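Local coordinates for ParB-like N-terminal domain-containing protein (PDB 1VK1), which is of unknown function but probably binds ATP and acts as a kinase, and also carries a ParB-like domain, at residues A[39-44]-A[78-83]; A[90-95]-A[207-212]. All blocks are in the same frame, centred on the assembly; numbering follows the deposited sequence. Where two conformers were deposited one is given.

Interaction 1: residues A[39-44]-A[78-83]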
ATOM      1  N   ASP A  39      10.694   1.896  -9.153  1.00 11.74           N
ATOM      2  CA  ASP A  39      10.469   3.255  -9.578  1.00 12.11           C
ATOM      3  C   ASP A  39      11.003   4.275  -8.560  1.00 11.29           C
ATOM      4  O   ASP A  39      11.602   5.283  -8.956  1.00 12.14           O
ATOM      5  CB  ASP A  39       8.988   3.501  -9.851  1.00 14.09           C
ATOM      6  CG  ASP A  39       8.510   2.905 -11.176  1.00 16.69           C
ATOM      7  OD1 ASP A  39       9.316   2.372 -11.966  1.00 18.03           O
ATOM      8  OD2 ASP A  39       7.320   2.947 -11.492  1.00 19.93           O
ATOM      9  N   PHE A  40      10.771   4.037  -7.267  1.00 10.25           N
ATOM     10  CA  PHE A  40      11.300   4.926  -6.250  1.00 10.66           C
ATOM     11  C   PHE A  40      12.836   4.979  -6.356  1.00 10.00           C
ATOM     12  O   PHE A  40      13.445   6.054  -6.326  1.00  9.92           O
ATOM     13  CB  PHE A  40      10.907   4.523  -4.825  1.00 10.59           C
ATOM     14  CG  PHE A  40      11.726   5.238  -3.795  1.00 10.40           C
ATOM     15  CD1 PHE A  40      11.514   6.581  -3.533  1.00 11.66           C
ATOM     16  CD2 PHE A  40      12.769   4.608  -3.164  1.00 10.38           C
ATOM     17  CE1 PHE A  40      12.319   7.264  -2.628  1.00 12.69           C
ATOM     18  CE2 PHE A  40      13.577   5.297  -2.268  1.00 11.04           C
ATOM     19  CZ  PHE A  40      13.358   6.623  -2.028  1.00 11.91           C
ATOM     20  N   ILE A  41      13.470   3.807  -6.450  1.00  9.57           N
ATOM     21  CA  ILE A  41      14.937   3.773  -6.497  1.00 10.02           C
ATOM     22  C   ILE A  41      15.444   4.547  -7.715  1.00 10.36           C
ATOM     23  O   ILE A  41      16.381   5.324  -7.613  1.00 11.40           O
ATOM     24  CB  ILE A  41      15.448   2.333  -6.475  1.00 10.58           C
ATOM     25  CG1 ILE A  41      15.209   1.712  -5.097  1.00 11.39           C
ATOM     26  CG2 ILE A  41      16.928   2.270  -6.859  1.00 11.76           C
ATOM     27  CD1 ILE A  41      15.401   0.220  -5.057  1.00 12.76           C
ATOM     28  N   GLU A  42      14.819   4.327  -8.864  1.00 10.27           N
ATOM     29  CA  GLU A  42      15.191   5.055 -10.079  1.00 11.18           C
ATOM     30  C   GLU A  42      15.031   6.561  -9.920  1.00 11.45           C
ATOM     31  O   GLU A  42      15.897   7.327 -10.349  1.00 11.75           O
ATOM     32  CB  GLU A  42      14.382   4.551 -11.276  1.00 13.36           C
ATOM     33  CG  GLU A  42      14.740   3.175 -11.784  1.00 19.86           C
ATOM     34  CD  GLU A  42      14.055   2.849 -13.111  1.00 24.23           C
ATOM     35  OE1 GLU A  42      13.325   3.726 -13.669  1.00 24.21           O
ATOM     36  OE2 GLU A  42      14.234   1.710 -13.603  1.00 29.51           O
ATOM     37  N   SER A  43      13.914   6.994  -9.335  1.00 10.96           N
ATOM     38  CA  SER A  43      13.640   8.420  -9.173  1.00 11.44           C
ATOM     39  C   SER A  43      14.608   9.108  -8.194  1.00 10.44           C
ATOM     40  O   SER A  43      15.122  10.198  -8.473  1.00 11.36           O
ATOM     41  CB  SER A  43      12.201   8.618  -8.732  1.00 12.03           C
ATOM     42  OG  SER A  43      11.309   8.150  -9.727  1.00 16.15           O
ATOM     43  N   VAL A  44      14.836   8.506  -7.046  1.00 10.03           N
ATOM     44  CA  VAL A  44      15.659   9.140  -6.039  1.00  9.94           C
ATOM     45  C   VAL A  44      17.107   9.202  -6.496  1.00 10.46           C
ATOM     46  O   VAL A  44      17.783  10.195  -6.250  1.00 11.55           O
ATOM     47  CB  VAL A  44      15.467   8.508  -4.619  1.00 10.98           C
ATOM     48  CG1 VAL A  44      16.201   7.173  -4.481  1.00 10.61           C
ATOM     49  CG2 VAL A  44      15.908   9.452  -3.569  1.00 11.87           C
ATOM     50  N   GLN A  78      16.880   1.473   2.172  1.00 10.17           N
ATOM     51  CA  GLN A  78      17.632   0.372   2.762  1.00 12.80           C
ATOM     52  C   GLN A  78      18.389  -0.390   1.689  1.00 12.60           C
ATOM     53  O   GLN A  78      19.572  -0.708   1.870  1.00 14.16           O
ATOM     54  CB  GLN A  78      16.740  -0.566   3.592  1.00 13.46           C
ATOM     55  CG  GLN A  78      16.316   0.082   4.938  1.00 15.11           C
ATOM     56  CD  GLN A  78      16.035  -0.888   6.025  1.00 17.86           C
ATOM     57  OE1 GLN A  78      16.428  -0.685   7.192  1.00 17.76           O
ATOM     58  NE2 GLN A  78      15.320  -1.905   5.696  1.00 17.09           N
ATOM     59  N   LYS A  79      17.743  -0.655   0.559  1.00 11.82           N
ATOM     60  CA  LYS A  79      18.396  -1.380  -0.544  1.00 12.95           C
ATOM     61  C   LYS A  79      19.601  -0.607  -1.071  1.00 12.76           C
ATOM     62  O   LYS A  79      20.626  -1.214  -1.446  1.00 14.70           O
ATOM     63  CB  LYS A  79      17.404  -1.653  -1.653  1.00 13.57           C
ATOM     64  CG  LYS A  79      17.945  -2.492  -2.766  1.00 17.74           C
ATOM     65  CD  LYS A  79      16.837  -3.036  -3.605  1.00 19.90           C
ATOM     66  CE  LYS A  79      17.388  -3.760  -4.817  1.00 22.41           C
ATOM     67  NZ  LYS A  79      16.308  -4.401  -5.606  1.00 23.67           N
ATOM     68  N   LEU A  80      19.506   0.720  -1.093  1.00 12.05           N
ATOM     69  CA  LEU A  80      20.603   1.574  -1.555  1.00 12.38           C
ATOM     70  C   LEU A  80      21.735   1.717  -0.534  1.00 13.03           C
ATOM     71  O   LEU A  80      22.796   2.263  -0.853  1.00 14.78           O
ATOM     72  CB  LEU A  80      20.070   2.960  -1.895  1.00 11.97           C
ATOM     73  CG  LEU A  80      19.236   3.027  -3.179  1.00 12.52           C
ATOM     74  CD1 LEU A  80      18.478   4.337  -3.273  1.00 13.56           C
ATOM     75  CD2 LEU A  80      20.103   2.828  -4.409  1.00 14.17           C
ATOM     76  N   GLY A  81      21.520   1.249   0.683  1.00 12.56           N
ATOM     77  CA  GLY A  81      22.515   1.332   1.745  1.00 13.78           C
ATOM     78  C   GLY A  81      22.475   2.608   2.575  1.00 12.89           C
ATOM     79  O   GLY A  81      23.426   2.895   3.283  1.00 14.38           O
ATOM     80  N   ALA A  82      21.363   3.351   2.539  1.00 11.74           N
ATOM     81  CA  ALA A  82      21.233   4.551   3.329  1.00 11.85           C
ATOM     82  C   ALA A  82      21.003   4.205   4.791  1.00 11.13           C
ATOM     83  O   ALA A  82      20.742   3.042   5.127  1.00 13.43           O
ATOM     84  CB  ALA A  82      20.100   5.413   2.793  1.00 11.74           C
ATOM     85  N   LYS A  83      21.067   5.219   5.637  1.00 11.32           N
ATOM     86  CA  LYS A  83      20.952   5.061   7.075  1.00 12.20           C
ATOM     87  C   LYS A  83      19.742   5.714   7.704  1.00 10.82           C
ATOM     88  O   LYS A  83      19.277   5.239   8.723  1.00 11.28           O
ATOM     89  CB  LYS A  83      22.192   5.642   7.760  1.00 13.07           C
TER
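Helix-against-helix packing within the ParB-like N-terminal domain sets Ile-41 and Val-44 of helix 34-47 against Lys-79 and Leu-80, in the last turn of helix 71-80. The contact is small, about 175 Å² in all, and wholly apolar; no hydrogen bond spans the two segments. The backbones come nearest at Ile-41 and Leu-80, whose CA atoms are 7.8 Å apart.

Ile-41 uses both of its branches. With CG1 anti to the carbonyl carbon (chi1 -70°), its longer arm carries CD1 to 3.8 Å from CD of Lys-79, and the two side chains cross nearly perpendicular. The lysine is fully extended beyond CG, so it is its hydrocarbon chain that touches the isoleucine, while the amino group continues past the contact. The shorter branch, CG2, lies 4.0 Å from CD2 of Leu-80, the two side chains running by one another in opposite senses. The other methyl of that leucine, CD1, meets CG1 of Val-44 tip to tip at 3.8 Å. The leucine fork thus spans one helical turn of its neighbour, one methyl for each residue. Val-44, the buried member of the group, also touches Leu-238 from the C-terminal part of the chain.

Helix 71-80 stops directly after this contact. Gly-81 takes a positive phi (88°) in a Schellman motif, a conformation in which a CB would jam against the carbonyl oxygen of Leu-80. On the solvent-facing flank of helix 34-47, the carbonyl oxygen of Asp-39 is gripped twice by Ser-43, by the backbone N at 2.9 Å and by OG at 3.0 Å, the two donors arriving from opposite faces of the carbonyl plane.

Interaction 2: residues A[90-95]-A[207-212]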
ATOM      1  N   LEU A  90       3.773  11.175  13.963  1.00 13.36           N
ATOM      2  CA  LEU A  90       2.354  11.349  14.214  1.00 15.02           C
ATOM      3  C   LEU A  90       1.959  10.649  15.509  1.00 14.56           C
ATOM      4  O   LEU A  90       2.607   9.681  15.932  1.00 17.48           O
ATOM      5  CB  LEU A  90       1.564  10.652  13.079  1.00 16.09           C
ATOM      6  CG  LEU A  90       1.837  11.027  11.645  1.00 18.44           C
ATOM      7  CD1 LEU A  90       1.059  10.122  10.702  1.00 18.93           C
ATOM      8  CD2 LEU A  90       1.469  12.461  11.393  1.00 19.39           C
ATOM      9  N   ASP A  91       0.879  11.127  16.132  1.00 18.21           N
ATOM     10  CA  ASP A  91       0.165  10.346  17.135  1.00 20.72           C
ATOM     11  C   ASP A  91      -0.861   9.533  16.358  1.00 18.53           C
ATOM     12  O   ASP A  91      -1.836  10.081  15.870  1.00 20.95           O
ATOM     13  CB  ASP A  91      -0.520  11.264  18.154  1.00 25.29           C
ATOM     14  CG  ASP A  91      -1.440  10.500  19.127  1.00 29.94           C
ATOM     15  OD1 ASP A  91      -1.526   9.234  19.050  1.00 32.22           O
ATOM     16  OD2 ASP A  91      -2.117  11.092  19.998  1.00 33.85           O
ATOM     17  N   TYR A  92      -0.628   8.239  16.256  1.00 16.98           N
ATOM     18  CA  TYR A  92      -1.418   7.396  15.356  1.00 15.96           C
ATOM     19  C   TYR A  92      -2.911   7.400  15.725  1.00 16.15           C
ATOM     20  O   TYR A  92      -3.761   7.362  14.848  1.00 16.17           O
ATOM     21  CB  TYR A  92      -0.868   5.983  15.353  1.00 14.23           C
ATOM     22  CG  TYR A  92      -1.375   5.150  14.203  1.00 13.49           C
ATOM     23  CD1 TYR A  92      -1.236   5.594  12.867  1.00 14.67           C
ATOM     24  CD2 TYR A  92      -1.966   3.922  14.415  1.00 13.79           C
ATOM     25  CE1 TYR A  92      -1.699   4.830  11.802  1.00 12.60           C
ATOM     26  CE2 TYR A  92      -2.420   3.164  13.358  1.00 13.68           C
ATOM     27  CZ  TYR A  92      -2.288   3.624  12.049  1.00 12.10           C
ATOM     28  OH  TYR A  92      -2.739   2.869  10.995  1.00 13.35           O
ATOM     29  N   PHE A  93      -3.222   7.502  17.023  1.00 16.56           N
ATOM     30  CA  PHE A  93      -4.624   7.388  17.482  1.00 17.46           C
ATOM     31  C   PHE A  93      -5.300   8.725  17.674  1.00 20.07           C
ATOM     32  O   PHE A  93      -6.402   8.804  18.205  1.00 21.76           O
ATOM     33  CB  PHE A  93      -4.697   6.469  18.690  1.00 18.27           C
ATOM     34  CG  PHE A  93      -4.421   5.043  18.336  1.00 17.43           C
ATOM     35  CD1 PHE A  93      -5.361   4.301  17.601  1.00 18.13           C
ATOM     36  CD2 PHE A  93      -3.212   4.447  18.665  1.00 19.40           C
ATOM     37  CE1 PHE A  93      -5.114   3.000  17.238  1.00 18.75           C
ATOM     38  CE2 PHE A  93      -2.959   3.125  18.293  1.00 20.00           C
ATOM     39  CZ  PHE A  93      -3.918   2.404  17.586  1.00 19.64           C
ATOM     40  N   ASP A  94      -4.669   9.769  17.167  1.00 19.39           N
ATOM     41  CA  ASP A  94      -5.333  11.029  16.990  1.00 21.73           C
ATOM     42  C   ASP A  94      -6.452  10.839  15.958  1.00 20.87           C
ATOM     43  O   ASP A  94      -6.243  10.168  14.928  1.00 19.59           O
ATOM     44  CB  ASP A  94      -4.326  12.078  16.518  1.00 25.18           C
ATOM     45  CG  ASP A  94      -4.898  13.468  16.508  1.00 29.01           C
ATOM     46  OD1 ASP A  94      -4.578  14.239  17.437  1.00 32.96           O
ATOM     47  OD2 ASP A  94      -5.681  13.884  15.627  1.00 30.15           O
ATOM     48  N   GLU A  95      -7.627  11.416  16.222  1.00 21.56           N
ATOM     49  CA  GLU A  95      -8.793  11.274  15.334  1.00 22.23           C
ATOM     50  C   GLU A  95      -8.569  11.844  13.926  1.00 20.64           C
ATOM     51  O   GLU A  95      -9.249  11.457  12.985  1.00 23.17           O
ATOM     52  CB  GLU A  95     -10.059  11.888  15.974  0.50 23.85           C
ATOM     53  CG  GLU A  95     -10.730  10.986  17.000  0.50 26.27           C
ATOM     54  CD  GLU A  95     -11.319   9.731  16.377  0.50 27.92           C
ATOM     55  OE1 GLU A  95     -12.246   9.847  15.538  0.50 29.63           O
ATOM     56  OE2 GLU A  95     -10.855   8.629  16.719  0.50 29.01           O
ATOM     57  N   GLU A 207      -6.185  -2.421  14.170  1.00 11.24           N
ATOM     58  CA  GLU A 207      -5.701  -3.617  13.494  1.00 11.56           C
ATOM     59  C   GLU A 207      -4.278  -3.429  12.946  1.00 10.09           C
ATOM     60  O   GLU A 207      -3.482  -4.338  12.999  1.00 11.06           O
ATOM     61  CB  GLU A 207      -6.668  -4.040  12.399  1.00 12.03           C
ATOM     62  CG  GLU A 207      -7.964  -4.628  12.966  1.00 13.63           C
ATOM     63  CD  GLU A 207      -9.080  -4.784  11.950  1.00 14.20           C
ATOM     64  OE1 GLU A 207      -9.035  -4.145  10.899  1.00 14.49           O
ATOM     65  OE2 GLU A 207     -10.040  -5.537  12.270  1.00 16.86           O
ATOM     66  N   VAL A 208      -3.989  -2.248  12.408  1.00  9.66           N
ATOM     67  CA  VAL A 208      -2.639  -1.957  11.899  1.00  9.64           C
ATOM     68  C   VAL A 208      -1.620  -2.010  13.032  1.00 10.11           C
ATOM     69  O   VAL A 208      -0.588  -2.683  12.914  1.00 10.44           O
ATOM     70  CB  VAL A 208      -2.582  -0.565  11.200  1.00  9.95           C
ATOM     71  CG1 VAL A 208      -1.119  -0.196  10.836  1.00 10.10           C
ATOM     72  CG2 VAL A 208      -3.414  -0.535   9.968  1.00  9.74           C
ATOM     73  N   MET A 209      -1.911  -1.338  14.137  1.00 10.72           N
ATOM     74  CA  MET A 209      -0.974  -1.317  15.240  1.00 11.26           C
ATOM     75  C   MET A 209      -0.830  -2.724  15.868  1.00 11.73           C
ATOM     76  O   MET A 209       0.274  -3.153  16.218  1.00 12.70           O
ATOM     77  CB  MET A 209      -1.396  -0.282  16.274  1.00 12.98           C
ATOM     78  CG  MET A 209      -0.403  -0.096  17.393  1.00 13.90           C
ATOM     79  SD  MET A 209       1.237   0.527  16.911  1.00 15.45           S
ATOM     80  CE  MET A 209       0.894   2.267  16.722  1.00 15.21           C
ATOM     81  N   GLU A 210      -1.934  -3.465  15.973  1.00 12.42           N
ATOM     82  CA  GLU A 210      -1.849  -4.842  16.483  1.00 13.55           C
ATOM     83  C   GLU A 210      -0.969  -5.722  15.597  1.00 11.88           C
ATOM     84  O   GLU A 210      -0.175  -6.535  16.084  1.00 12.93           O
ATOM     85  CB  GLU A 210      -3.265  -5.443  16.620  1.00 16.61           C
ATOM     86  CG  GLU A 210      -3.335  -6.905  17.031  1.00 20.93           C
ATOM     87  N   LEU A 211      -1.079  -5.549  14.285  1.00 12.07           N
ATOM     88  CA  LEU A 211      -0.296  -6.338  13.368  1.00 11.45           C
ATOM     89  C   LEU A 211       1.200  -6.033  13.521  1.00 10.61           C
ATOM     90  O   LEU A 211       2.029  -6.949  13.600  1.00 11.52           O
ATOM     91  CB  LEU A 211      -0.757  -6.114  11.917  1.00 12.35           C
ATOM     92  CG  LEU A 211      -0.354  -7.255  10.991  1.00 14.08           C
ATOM     93  CD1 LEU A 211      -1.230  -8.499  11.288  1.00 15.09           C
ATOM     94  CD2 LEU A 211      -0.494  -6.854   9.552  1.00 15.74           C
ATOM     95  N   VAL A 212       1.559  -4.760  13.552  1.00 10.72           N
ATOM     96  CA  VAL A 212       2.961  -4.401  13.658  1.00 11.03           C
ATOM     97  C   VAL A 212       3.514  -4.838  15.008  1.00 11.45           C
ATOM     98  O   VAL A 212       4.665  -5.243  15.112  1.00 11.66           O
ATOM     99  CB  VAL A 212       3.198  -2.873  13.384  1.00 11.48           C
ATOM    100  CG1 VAL A 212       2.905  -2.004  14.575  1.00 14.05           C
ATOM    101  CG2 VAL A 212       4.652  -2.605  12.892  1.00 12.32           C
TER
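Tyr-92 drives its hydroxyl into the isopropyl group of Val-208: OH lies 3.4 Å from CB and nearly as close to both methyls, the two side chains crossing at about a right angle. Farther back on the ring, CD2 of Tyr-92 meets CE of Met-209 obliquely at 4.0 Å. Bends at chi2 (63°) and chi3 (79°) fold the methionine so that this methyl reaches the tyrosine. Its CB is met separately by Phe-93, whose ring presents an edge, with CZ 3.9 Å away.

The two aromatic residues also touch each other, CD2 of Tyr-92 standing 4.0 Å above the Phe-93 ring plane, toward its rim. A type I turn from Asp-91 to Asp-94 places them side by side; overlapping its start, Asp-91 OD1 accepts from Phe-93 N at 3.2 Å in an Asx turn, the donor lying well above the carboxylate plane. Beyond the turn, Lys-205 NZ bonds to the carbonyl oxygen of Tyr-92, while Leu-66 of strand 65-67 packs on Tyr-92, Val-208 and Met-209 alike.

The tyrosine hydroxyl, although pressed on a valine, is satisfied by a hydrogen bond to His-225 NE2. A phenylalanine in place of Tyr-92 would probably leave that histidine nitrogen without its mate and open a gap beside Val-208. Apolar packing thus holds loop to helix, while the polar end of the buried tyrosine is met by a histidine outside both segments.

Overall arrangement
The two contacts follow one another along the chain and are joined by strand 84-90 of the mixed sheet, which starts just after segment 78-83 and runs into segment 90-95. Their centres lie 26 Å apart and their nearest atoms about 13 Å, so they do not touch. Interaction 1 packs two helices of the ParB-like domain against each other; interaction 2 fastens the loop after that strand to helix 205-213, more than a hundred residues later in sequence. A bound sodium ion lies about 8 Å from the side chain of Val-208 in interaction 2. Its site includes Glu-30, ahead of helix 34-47, and Thr-223, beyond helix 205-213.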